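Local coordinates for ABC transporter, solute-binding protein (Staphylococcus aureus, PDB 6LKK) that binds glucose 6-phosphate as an extracellular solute-binding protein and takes part in two-component signal transduction, at residues E22-V27 / R230-Q235; D84-N89 / I255-S260; G110-R115 / Q122-G127; T194-G199 / D264-N269. All coordinates share one frame; numbering follows the deposited sequence.

Contact 1: residues E22-V27 / R230-Q235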
# COMPACT_ATOMS: atom_id res chain seq x y z
N GLU A 22 -10.06 11.16 17.43
CA GLU A 22 -10.50 12.49 17.85
C GLU A 22 -11.55 12.39 18.95
O GLU A 22 -11.49 13.10 19.95
CB GLU A 22 -11.06 13.26 16.65
CG GLU A 22 -10.10 13.48 15.49
CD GLU A 22 -10.66 14.44 14.46
OE1 GLU A 22 -11.89 14.66 14.46
OE2 GLU A 22 -9.87 14.98 13.66
N LYS A 23 -12.52 11.50 18.76
CA LYS A 23 -13.64 11.38 19.70
C LYS A 23 -13.19 10.83 21.04
O LYS A 23 -13.76 11.18 22.08
CB LYS A 23 -14.72 10.50 19.07
CG LYS A 23 -15.91 10.18 19.96
CD LYS A 23 -16.92 9.33 19.19
CE LYS A 23 -17.88 8.61 20.11
NZ LYS A 23 -18.71 9.54 20.92
N GLN A 24 -12.18 9.96 21.05
CA GLN A 24 -11.71 9.35 22.28
C GLN A 24 -10.67 10.21 23.00
O GLN A 24 -10.71 10.32 24.23
CB GLN A 24 -11.11 7.96 21.98
CG GLN A 24 -10.40 7.31 23.17
CD GLN A 24 -9.83 5.95 22.82
OE1 GLN A 24 -10.56 5.04 22.41
NE2 GLN A 24 -8.52 5.80 22.97
N GLU A 25 -9.75 10.82 22.26
CA GLU A 25 -8.63 11.54 22.85
C GLU A 25 -8.75 13.05 22.73
O GLU A 25 -7.90 13.77 23.26
CB GLU A 25 -7.32 11.07 22.21
CG GLU A 25 -7.04 9.58 22.39
CD GLU A 25 -6.90 9.18 23.84
OE1 GLU A 25 -6.68 10.06 24.69
OE2 GLU A 25 -7.02 7.97 24.14
N HIS A 26 -9.78 13.55 22.04
CA HIS A 26 -10.05 14.99 21.99
C HIS A 26 -8.89 15.74 21.34
O HIS A 26 -8.49 16.82 21.80
CB HIS A 26 -10.36 15.53 23.38
CG HIS A 26 -11.39 14.73 24.12
ND1 HIS A 26 -12.23 13.84 23.48
CD2 HIS A 26 -11.73 14.69 25.43
CE1 HIS A 26 -13.03 13.28 24.37
NE2 HIS A 26 -12.75 13.78 25.56
N VAL A 27 -8.35 15.17 20.27
CA VAL A 27 -7.32 15.80 19.46
C VAL A 27 -7.85 15.90 18.03
O VAL A 27 -8.51 14.97 17.55
CB VAL A 27 -6.00 15.00 19.49
CG1 VAL A 27 -4.95 15.64 18.58
CG2 VAL A 27 -5.48 14.87 20.91
N ARG A 230 1.14 11.85 19.82
CA ARG A 230 1.39 11.06 18.62
C ARG A 230 1.75 9.62 18.95
O ARG A 230 1.42 8.71 18.18
CB ARG A 230 2.47 11.70 17.76
CG ARG A 230 3.87 11.74 18.35
CD ARG A 230 4.79 12.43 17.36
NE ARG A 230 6.20 12.41 17.76
CZ ARG A 230 7.18 12.89 17.01
NH1 ARG A 230 6.92 13.43 15.82
NH2 ARG A 230 8.43 12.84 17.44
N LYS A 231 2.42 9.38 20.08
CA LYS A 231 2.69 8.00 20.46
C LYS A 231 1.41 7.27 20.88
O LYS A 231 1.27 6.07 20.62
CB LYS A 231 3.74 7.94 21.58
CG LYS A 231 5.14 8.15 21.05
CD LYS A 231 6.19 8.15 22.15
CE LYS A 231 7.57 8.40 21.55
NZ LYS A 231 8.65 8.47 22.57
N LYS A 232 0.46 7.99 21.49
CA LYS A 232 -0.84 7.39 21.75
C LYS A 232 -1.54 7.04 20.45
O LYS A 232 -2.23 6.01 20.36
CB LYS A 232 -1.70 8.34 22.59
CG LYS A 232 -3.15 7.90 22.79
CD LYS A 232 -3.27 6.58 23.52
CE LYS A 232 -4.28 5.66 22.85
NZ LYS A 232 -4.41 4.34 23.53
N LEU A 233 -1.38 7.87 19.41
CA LEU A 233 -2.00 7.57 18.13
C LEU A 233 -1.42 6.30 17.52
O LEU A 233 -2.15 5.44 17.02
CB LEU A 233 -1.84 8.76 17.17
CG LEU A 233 -2.40 8.55 15.76
CD1 LEU A 233 -3.89 8.24 15.79
CD2 LEU A 233 -2.12 9.76 14.88
N VAL A 234 -0.09 6.17 17.53
CA VAL A 234 0.53 4.96 17.00
C VAL A 234 0.06 3.74 17.78
O VAL A 234 -0.28 2.70 17.20
CB VAL A 234 2.06 5.09 17.00
CG1 VAL A 234 2.71 3.80 16.50
CG2 VAL A 234 2.51 6.26 16.14
N GLN A 235 0.03 3.85 19.11
CA GLN A 235 -0.51 2.77 19.94
C GLN A 235 -1.94 2.44 19.54
O GLN A 235 -2.30 1.27 19.36
CB GLN A 235 -0.44 3.19 21.41
CG GLN A 235 -0.96 2.16 22.40
CD GLN A 235 -1.04 2.72 23.80
OE1 GLN A 235 -1.75 3.69 24.06
NE2 GLN A 235 -0.30 2.11 24.72

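Contact 2: residues D84-N89 / I255-S260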
# COMPACT_ATOMS: atom_id res chain seq x y z
N ASP A 84 6.23 -13.03 10.90
CA ASP A 84 6.90 -12.88 9.62
C ASP A 84 6.94 -11.44 9.11
O ASP A 84 7.68 -11.16 8.17
CB ASP A 84 6.22 -13.75 8.56
CG ASP A 84 6.39 -15.23 8.82
OD1 ASP A 84 7.40 -15.61 9.46
OD2 ASP A 84 5.53 -16.02 8.39
N TYR A 85 6.16 -10.52 9.71
CA TYR A 85 5.96 -9.20 9.12
C TYR A 85 6.31 -8.07 10.07
O TYR A 85 5.87 -6.94 9.87
CB TYR A 85 4.51 -9.07 8.64
CG TYR A 85 4.12 -10.18 7.70
CD1 TYR A 85 4.72 -10.31 6.46
CD2 TYR A 85 3.15 -11.11 8.06
CE1 TYR A 85 4.37 -11.32 5.60
CE2 TYR A 85 2.79 -12.13 7.19
CZ TYR A 85 3.41 -12.22 5.97
OH TYR A 85 3.06 -13.23 5.10
N ARG A 86 7.12 -8.33 11.10
CA ARG A 86 7.58 -7.26 11.97
C ARG A 86 8.64 -6.42 11.27
O ARG A 86 9.51 -6.94 10.58
CB ARG A 86 8.13 -7.84 13.27
CG ARG A 86 7.07 -8.51 14.11
CD ARG A 86 7.66 -9.25 15.28
NE ARG A 86 6.65 -10.05 15.96
CZ ARG A 86 6.80 -10.58 17.17
NH1 ARG A 86 7.92 -10.39 17.85
NH2 ARG A 86 5.82 -11.30 17.70
N SER A 87 8.55 -5.11 11.46
CA SER A 87 9.50 -4.20 10.84
C SER A 87 10.91 -4.48 11.32
O SER A 87 11.14 -4.66 12.52
CB SER A 87 9.12 -2.76 11.15
OG SER A 87 10.16 -1.87 10.76
N ASN A 88 11.86 -4.53 10.39
CA ASN A 88 13.28 -4.56 10.70
C ASN A 88 13.90 -3.17 10.61
O ASN A 88 15.12 -3.04 10.52
CB ASN A 88 14.01 -5.53 9.78
CG ASN A 88 14.08 -5.05 8.34
OD1 ASN A 88 13.43 -4.07 7.96
ND2 ASN A 88 14.87 -5.74 7.52
N ASN A 89 13.06 -2.13 10.62
CA ASN A 89 13.48 -0.74 10.47
C ASN A 89 13.14 -0.02 11.76
O ASN A 89 11.97 0.05 12.15
CB ASN A 89 12.77 -0.11 9.27
CG ASN A 89 13.24 1.30 8.98
OD1 ASN A 89 13.39 2.12 9.89
ND2 ASN A 89 13.44 1.61 7.71
N ILE A 255 -2.00 -6.70 11.28
CA ILE A 255 -0.63 -7.07 11.60
C ILE A 255 -0.53 -7.89 12.88
O ILE A 255 0.54 -8.44 13.17
CB ILE A 255 0.23 -5.79 11.72
CG1 ILE A 255 1.73 -6.11 11.79
CG2 ILE A 255 -0.20 -4.97 12.93
CD1 ILE A 255 2.28 -6.79 10.55
N ARG A 256 -1.62 -8.02 13.64
CA ARG A 256 -1.59 -8.63 14.96
C ARG A 256 -2.00 -10.09 14.92
O ARG A 256 -2.84 -10.51 14.11
CB ARG A 256 -2.50 -7.87 15.92
CG ARG A 256 -2.06 -6.44 16.22
CD ARG A 256 -3.02 -5.78 17.19
NE ARG A 256 -3.02 -6.42 18.50
CZ ARG A 256 -2.43 -5.95 19.60
NH1 ARG A 256 -1.75 -4.81 19.58
NH2 ARG A 256 -2.51 -6.64 20.73
N LYS A 257 -1.42 -10.87 15.84
CA LYS A 257 -1.79 -12.28 15.99
C LYS A 257 -3.18 -12.45 16.59
O LYS A 257 -3.86 -13.44 16.30
CB LYS A 257 -0.77 -12.99 16.88
CG LYS A 257 0.65 -13.04 16.36
CD LYS A 257 1.61 -13.35 17.51
CE LYS A 257 2.67 -14.36 17.13
NZ LYS A 257 3.61 -14.60 18.26
N ASP A 258 -3.60 -11.52 17.45
CA ASP A 258 -4.82 -11.67 18.23
C ASP A 258 -6.01 -10.96 17.59
O ASP A 258 -6.93 -10.52 18.29
CB ASP A 258 -4.61 -11.16 19.66
CG ASP A 258 -4.13 -9.72 19.71
OD1 ASP A 258 -3.96 -9.11 18.64
OD2 ASP A 258 -3.92 -9.20 20.83
N VAL A 259 -6.02 -10.86 16.26
CA VAL A 259 -7.09 -10.20 15.53
C VAL A 259 -7.60 -11.15 14.45
O VAL A 259 -6.82 -11.88 13.83
CB VAL A 259 -6.61 -8.87 14.91
CG1 VAL A 259 -7.66 -8.29 13.96
CG2 VAL A 259 -6.29 -7.87 16.01
N SER A 260 -8.91 -11.12 14.23
CA SER A 260 -9.54 -12.01 13.27
C SER A 260 -8.93 -11.86 11.88
O SER A 260 -8.39 -10.80 11.53
CB SER A 260 -11.04 -11.73 13.18
OG SER A 260 -11.68 -11.94 14.42

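Contact 3: residues G110-R115 / Q122-G127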
# COMPACT_ATOMS: atom_id res chain seq x y z
N GLY A 110 -15.12 -9.79 -21.20
CA GLY A 110 -15.65 -10.83 -22.07
C GLY A 110 -14.97 -12.15 -21.78
O GLY A 110 -14.83 -12.57 -20.63
N ASP A 111 -14.52 -12.82 -22.84
CA ASP A 111 -13.89 -14.13 -22.72
C ASP A 111 -12.39 -14.05 -22.49
O ASP A 111 -11.74 -15.10 -22.41
CB ASP A 111 -14.17 -14.96 -23.98
CG ASP A 111 -15.64 -15.33 -24.12
OD1 ASP A 111 -16.32 -15.48 -23.08
OD2 ASP A 111 -16.10 -15.47 -25.27
N ILE A 112 -11.82 -12.85 -22.38
CA ILE A 112 -10.39 -12.71 -22.13
C ILE A 112 -10.06 -13.27 -20.75
O ILE A 112 -10.68 -12.88 -19.75
CB ILE A 112 -9.96 -11.24 -22.24
CG1 ILE A 112 -10.30 -10.67 -23.62
CG2 ILE A 112 -8.46 -11.11 -21.98
CD1 ILE A 112 -10.23 -9.16 -23.68
N LYS A 113 -9.07 -14.16 -20.70
CA LYS A 113 -8.60 -14.71 -19.43
C LYS A 113 -7.46 -13.87 -18.88
O LYS A 113 -6.49 -13.58 -19.58
CB LYS A 113 -8.13 -16.16 -19.61
CG LYS A 113 -9.21 -17.16 -20.02
CD LYS A 113 -8.75 -18.58 -19.70
CE LYS A 113 -9.01 -19.56 -20.85
NZ LYS A 113 -8.03 -20.69 -20.83
N ILE A 114 -7.57 -13.49 -17.61
CA ILE A 114 -6.53 -12.74 -16.91
C ILE A 114 -6.34 -13.40 -15.55
O ILE A 114 -7.13 -13.16 -14.63
CB ILE A 114 -6.85 -11.25 -16.78
CG1 ILE A 114 -7.01 -10.62 -18.17
CG2 ILE A 114 -5.74 -10.55 -16.01
CD1 ILE A 114 -7.54 -9.20 -18.15
N ARG A 115 -5.29 -14.21 -15.42
CA ARG A 115 -4.96 -14.87 -14.17
C ARG A 115 -3.74 -14.28 -13.48
O ARG A 115 -3.48 -14.60 -12.32
CB ARG A 115 -4.69 -16.37 -14.41
CG ARG A 115 -5.94 -17.23 -14.54
CD ARG A 115 -6.68 -17.00 -15.85
NE ARG A 115 -7.82 -17.89 -15.98
CZ ARG A 115 -7.79 -19.10 -16.53
NH1 ARG A 115 -8.89 -19.83 -16.58
NH2 ARG A 115 -6.66 -19.59 -17.04
N GLN A 122 -1.15 -10.43 -23.29
CA GLN A 122 -1.90 -10.86 -24.46
C GLN A 122 -2.08 -9.68 -25.42
O GLN A 122 -2.41 -8.57 -24.97
CB GLN A 122 -3.26 -11.42 -24.05
CG GLN A 122 -3.17 -12.81 -23.43
CD GLN A 122 -4.49 -13.28 -22.87
OE1 GLN A 122 -5.18 -14.11 -23.47
NE2 GLN A 122 -4.85 -12.76 -21.70
N PRO A 123 -1.85 -9.86 -26.72
CA PRO A 123 -1.91 -8.70 -27.64
C PRO A 123 -3.21 -7.92 -27.57
O PRO A 123 -3.18 -6.69 -27.75
CB PRO A 123 -1.72 -9.36 -29.01
CG PRO A 123 -0.88 -10.54 -28.73
CD PRO A 123 -1.33 -11.06 -27.40
N ILE A 124 -4.35 -8.57 -27.31
CA ILE A 124 -5.62 -7.86 -27.29
C ILE A 124 -5.64 -6.77 -26.22
O ILE A 124 -6.43 -5.83 -26.30
CB ILE A 124 -6.78 -8.86 -27.09
CG1 ILE A 124 -8.14 -8.18 -27.29
CG2 ILE A 124 -6.72 -9.51 -25.72
CD1 ILE A 124 -8.41 -7.75 -28.72
N LEU A 125 -4.77 -6.88 -25.21
CA LEU A 125 -4.75 -5.95 -24.09
C LEU A 125 -3.73 -4.83 -24.25
O LEU A 125 -3.63 -3.98 -23.36
CB LEU A 125 -4.48 -6.71 -22.79
CG LEU A 125 -5.56 -7.70 -22.35
CD1 LEU A 125 -5.09 -8.51 -21.15
CD2 LEU A 125 -6.86 -6.98 -22.02
N LYS A 126 -2.98 -4.80 -25.35
CA LYS A 126 -1.92 -3.81 -25.49
C LYS A 126 -2.49 -2.40 -25.43
O LYS A 126 -3.48 -2.08 -26.09
CB LYS A 126 -1.17 -4.01 -26.81
CG LYS A 126 -0.04 -3.02 -27.00
CD LYS A 126 0.98 -3.51 -28.00
CE LYS A 126 1.97 -2.41 -28.37
NZ LYS A 126 2.80 -1.98 -27.21
N GLY A 127 -1.85 -1.55 -24.63
CA GLY A 127 -2.29 -0.19 -24.45
C GLY A 127 -3.60 -0.03 -23.70
O GLY A 127 -4.06 1.10 -23.53
O HOH W 1 -7.70 -14.86 -23.17

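Contact 4: residues T194-G199 / D264-N269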
# COMPACT_ATOMS: atom_id res chain seq x y z
N THR A 194 -12.82 -1.08 -2.49
CA THR A 194 -13.67 0.10 -2.40
C THR A 194 -14.56 0.24 -3.62
O THR A 194 -15.77 0.49 -3.50
CB THR A 194 -12.80 1.35 -2.24
OG1 THR A 194 -12.09 1.29 -1.00
CG2 THR A 194 -13.64 2.62 -2.28
N TRP A 195 -13.99 0.07 -4.81
CA TRP A 195 -14.76 0.27 -6.03
C TRP A 195 -15.65 -0.92 -6.34
O TRP A 195 -16.77 -0.74 -6.84
CB TRP A 195 -13.81 0.57 -7.18
CG TRP A 195 -13.22 1.94 -7.06
CD1 TRP A 195 -12.18 2.32 -6.27
CD2 TRP A 195 -13.66 3.12 -7.74
NE1 TRP A 195 -11.94 3.66 -6.41
CE2 TRP A 195 -12.84 4.18 -7.31
CE3 TRP A 195 -14.68 3.39 -8.66
CZ2 TRP A 195 -12.99 5.48 -7.78
CZ3 TRP A 195 -14.83 4.68 -9.13
CH2 TRP A 195 -13.99 5.71 -8.68
N LYS A 196 -15.21 -2.15 -6.03
CA LYS A 196 -16.08 -3.30 -6.22
C LYS A 196 -17.31 -3.21 -5.32
O LYS A 196 -18.43 -3.54 -5.75
CB LYS A 196 -15.33 -4.60 -5.95
CG LYS A 196 -16.13 -5.84 -6.32
CD LYS A 196 -15.29 -7.10 -6.26
CE LYS A 196 -16.11 -8.33 -6.63
NZ LYS A 196 -16.48 -8.36 -8.07
N ASN A 197 -17.13 -2.74 -4.09
CA ASN A 197 -18.25 -2.63 -3.16
C ASN A 197 -19.16 -1.45 -3.46
O ASN A 197 -20.27 -1.39 -2.92
CB ASN A 197 -17.73 -2.53 -1.72
CG ASN A 197 -17.27 -3.87 -1.18
OD1 ASN A 197 -17.11 -4.84 -1.93
ND2 ASN A 197 -17.05 -3.94 0.13
N LYS A 198 -18.73 -0.52 -4.31
CA LYS A 198 -19.63 0.49 -4.86
C LYS A 198 -20.39 -0.00 -6.08
O LYS A 198 -21.10 0.78 -6.72
CB LYS A 198 -18.85 1.76 -5.21
CG LYS A 198 -18.35 2.56 -4.01
CD LYS A 198 -17.73 3.89 -4.42
CE LYS A 198 -16.44 3.71 -5.21
NZ LYS A 198 -15.82 5.01 -5.60
N GLY A 199 -20.26 -1.28 -6.42
CA GLY A 199 -21.02 -1.87 -7.50
C GLY A 199 -20.38 -1.80 -8.87
O GLY A 199 -21.01 -2.20 -9.85
N ASP A 264 -14.18 -11.41 3.17
CA ASP A 264 -15.52 -11.60 2.63
C ASP A 264 -15.50 -11.59 1.11
O ASP A 264 -14.75 -10.84 0.48
CB ASP A 264 -16.46 -10.50 3.14
CG ASP A 264 -16.82 -10.67 4.60
OD1 ASP A 264 -16.41 -11.69 5.20
OD2 ASP A 264 -17.50 -9.78 5.14
N GLN A 265 -16.35 -12.43 0.52
CA GLN A 265 -16.62 -12.42 -0.92
C GLN A 265 -15.31 -12.69 -1.66
O GLN A 265 -14.60 -13.65 -1.30
CB GLN A 265 -17.32 -11.11 -1.27
CG GLN A 265 -18.67 -10.95 -0.58
CD GLN A 265 -19.35 -9.64 -0.92
OE1 GLN A 265 -18.91 -8.57 -0.48
NE2 GLN A 265 -20.42 -9.71 -1.70
N SER A 266 -14.93 -11.90 -2.66
CA SER A 266 -13.82 -12.25 -3.53
C SER A 266 -12.46 -11.89 -2.94
O SER A 266 -11.43 -12.23 -3.55
CB SER A 266 -13.97 -11.58 -4.90
OG SER A 266 -13.66 -10.20 -4.82
N ILE A 267 -12.41 -11.21 -1.80
CA ILE A 267 -11.14 -11.01 -1.11
C ILE A 267 -10.61 -12.37 -0.68
O ILE A 267 -11.37 -13.24 -0.25
CB ILE A 267 -11.31 -10.06 0.09
CG1 ILE A 267 -11.93 -8.73 -0.34
CG2 ILE A 267 -9.98 -9.84 0.79
CD1 ILE A 267 -11.04 -7.87 -1.22
N GLU A 268 -9.30 -12.56 -0.79
CA GLU A 268 -8.68 -13.83 -0.45
C GLU A 268 -7.91 -13.73 0.86
O GLU A 268 -7.27 -12.71 1.14
CB GLU A 268 -7.74 -14.30 -1.56
CG GLU A 268 -8.44 -14.62 -2.88
CD GLU A 268 -9.21 -15.92 -2.86
OE1 GLU A 268 -9.19 -16.63 -1.83
OE2 GLU A 268 -9.86 -16.24 -3.88
N ASN A 269 -7.99 -14.79 1.65
CA ASN A 269 -7.12 -14.98 2.80
C ASN A 269 -5.69 -15.18 2.34
O ASN A 269 -5.44 -15.71 1.25
CB ASN A 269 -7.60 -16.18 3.62
CG ASN A 269 -6.82 -16.37 4.90
OD1 ASN A 269 -5.69 -16.87 4.90
ND2 ASN A 269 -7.43 -15.99 6.02
O HOH W 2 -17.49 -6.86 1.13

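Contact 1: residues E22-V27 / R230-Q235
Glu25 meets Lys232 where the end of helix 11-25 passes helix 230-237, on one lobe of a periplasmic binding protein fold. Helix 11-25 is the connecting helix of a beta-alpha-beta crossover between the parallel strands 2-7 and 28-33. The closely packed side lies just inward: Leu233 is buried on Leu3 and Val5 of strand 2-7 and on Leu18 and Phe21 of helix 11-25, and Lys232 also rests on Phe21. Further out the helices stand apart, with the CA atoms of Glu25 and Lys232 8.9 Å from each other, and long polar side chains span the distance. Glu25 folds over at chi2 (-62°) and crosses Lys232 at about a right angle, which lays its carboxylate against the aliphatic part of the lysine, OE2 to CE 3.8 Å. Glu25 OE2 and Lys232 NZ stay 4.5 Å apart, beyond a salt bridge, so any attraction is probably modest. Toward solvent the fit is looser, Gln24 NE2 coming within only 4.2 Å of Lys232 CE. That same NE2 gives OE2 of Glu25 a nearly straight bond of 2.9 Å, in the plane of its own amide but 21° out of the carboxylate plane, on the anti side of OE2. The ammonium is engaged within its own helix: Lys232 NZ binds Gln235 OE1 at 2.8 Å, approaching 33° out of the carbonyl plane.

Contact 2: residues D84-N89 / I255-S260
Arg86 and Lys257 bring two positive groups together: NH2 of the arginine lies 4.0 Å from NZ of the lysine, the side chains crossing at about a right angle. Each cation has a partner close by. Lys257 NZ forms a salt bridge with Glu83, which probably offsets much of the repulsion, and Arg86 NH2 bonds to the backbone oxygen of Gln81. Arg86 reaches the spot by staying extended from CG to NE, while Lys257 bends at CD to bring its ammonium across.

The apolar half of the contact belongs to Ile255. Its CG1 stands anti to the backbone N (chi1 -169°), which carries CD1 over to the Tyr85 backbone; there the methyl sits 3.7 Å from Tyr85 CB and as far from Tyr85 O. The tyrosine ring leads off elsewhere, onto Leu97, Leu213 and Val215. Each loop is also braced locally. Ser87 OG accepts from Asn89 N at 2.9 Å, an ST turn, and Arg256 grips the Asp258 carboxylate side-on, NE to OD1 and NH2 to OD2, both bonds using syn lone pairs. Backbone bonds join Ile255 to Leu82 and Lys257 to Gln80.

The contact lies outside the ligand pocket but near its wall, the Ile255 side chain about 8 Å from that of Asp216 and the Tyr85 side chain about 9 Å from that of Asn214, both glucose 6-phosphate binders. Both loops pack on strand 92-105, where Ile255 touches Ser94 and Leu97; Tyr85 adds strand 213-221, and the second loop runs along helix 240-250, with Val259 on Gln244 and Val247.

Contact 3: residues G110-R115 / Q122-G127
Ile112 and Ile124 mark the nearest backbone approach, CA to CA 8.5 Å, where an extended run faces a short 3-10 turn at residues 123-125. Gln122 joins the two through its amide, which bonds Lys113 O directly and Lys113 N through a water. NE2 gives a hydrogen bond of 2.8 Å to Lys113 O, meeting that oxygen nearly along the C=O axis although the N-H itself is bent (142°). On the other branch the water donates to Gln122 OE1 at 2.6 Å and accepts from Lys113 N at 2.9 Å. NE2 also bonds to Asp119 O, so the amide's rotation is well fixed.

Beside these polar contacts lie the apolar side chains. Ile114 and Leu125 reach toward each other tip to tip, CD1 to CD1 3.9 Å. Ile112 crosses Ile124 on a slant, its CD1 4.1 Å from Ile124 CG2, and both Ile112 and Leu125 continue onto Tyr183.

Far from the sugar phosphate, the two segments are limbs of one loop connection that pack on each other; in this binding-protein fold it joins strands 92-105 and 129-132, which both pair with strand 184-188.

Contact 4: residues T194-G199 / D264-N269
Lys196 comes off helix 189-197 facing Ser266, its CB directed at the turn on the far side. With CG anti to the backbone N (chi1 -172°), the chain runs out straight as far as CE. CD is the first atom to touch, 3.8 Å from Ser266 OG, and CE comes closer, 3.6 Å from the same hydroxyl oxygen; both are van der Waals contacts. At CE the chain bends (chi4 69°), and NZ swings away from the serine to bond with Val202 O, at the start of strand 202-205. The tip of the lysine therefore fastens the helix to the strand that follows it, while CD and CE lie against the serine hydroxyl.

Ser266 sits in a type II' beta turn from Asp264 to Ile267. Gln265 takes positive phi in it, and Ile267 N closes it on Asp264 O. The helix opposite finishes in a Schellman motif, with Gly199 as the C-prime residue: its N bonds to Lys196 O at 3.0 Å, and Tyr200 N bonds to Trp195 O. Inward of the turn, Ile267 packs on Ile204 and on Glu189 and Arg193 of the helix.

Nearer solvent, Asn197 and Gln265 stand with their carbonyl oxygens, OD1 and OE1, 4.4 Å apart, and a water links their amides: it accepts from Asn197 ND2 at 3.1 Å and donates to Gln265 OE1 at 2.7 Å.

Overall arrangement
From the N terminus, the end of helix 11-25 opens contact 1 and the loop at 84-89 opens contact 2. Contact 3 then opens and closes within one connection, between strands 92-105 and 129-132, so it falls wholly inside the spans of both earlier contacts. Helix 189-197 opens contact 4. The closings follow in the same order: 230-235 completes contact 1, 255-260 contact 2 and 264-269 contact 4, so these three cross one another. Contact 1 ties helix 230-237 to helix 11-25, contact 2 the loop after strand 253-254 to the loop before strand 92-105, and contact 4 the next part of that later loop to helix 189-197; contact 3 is local.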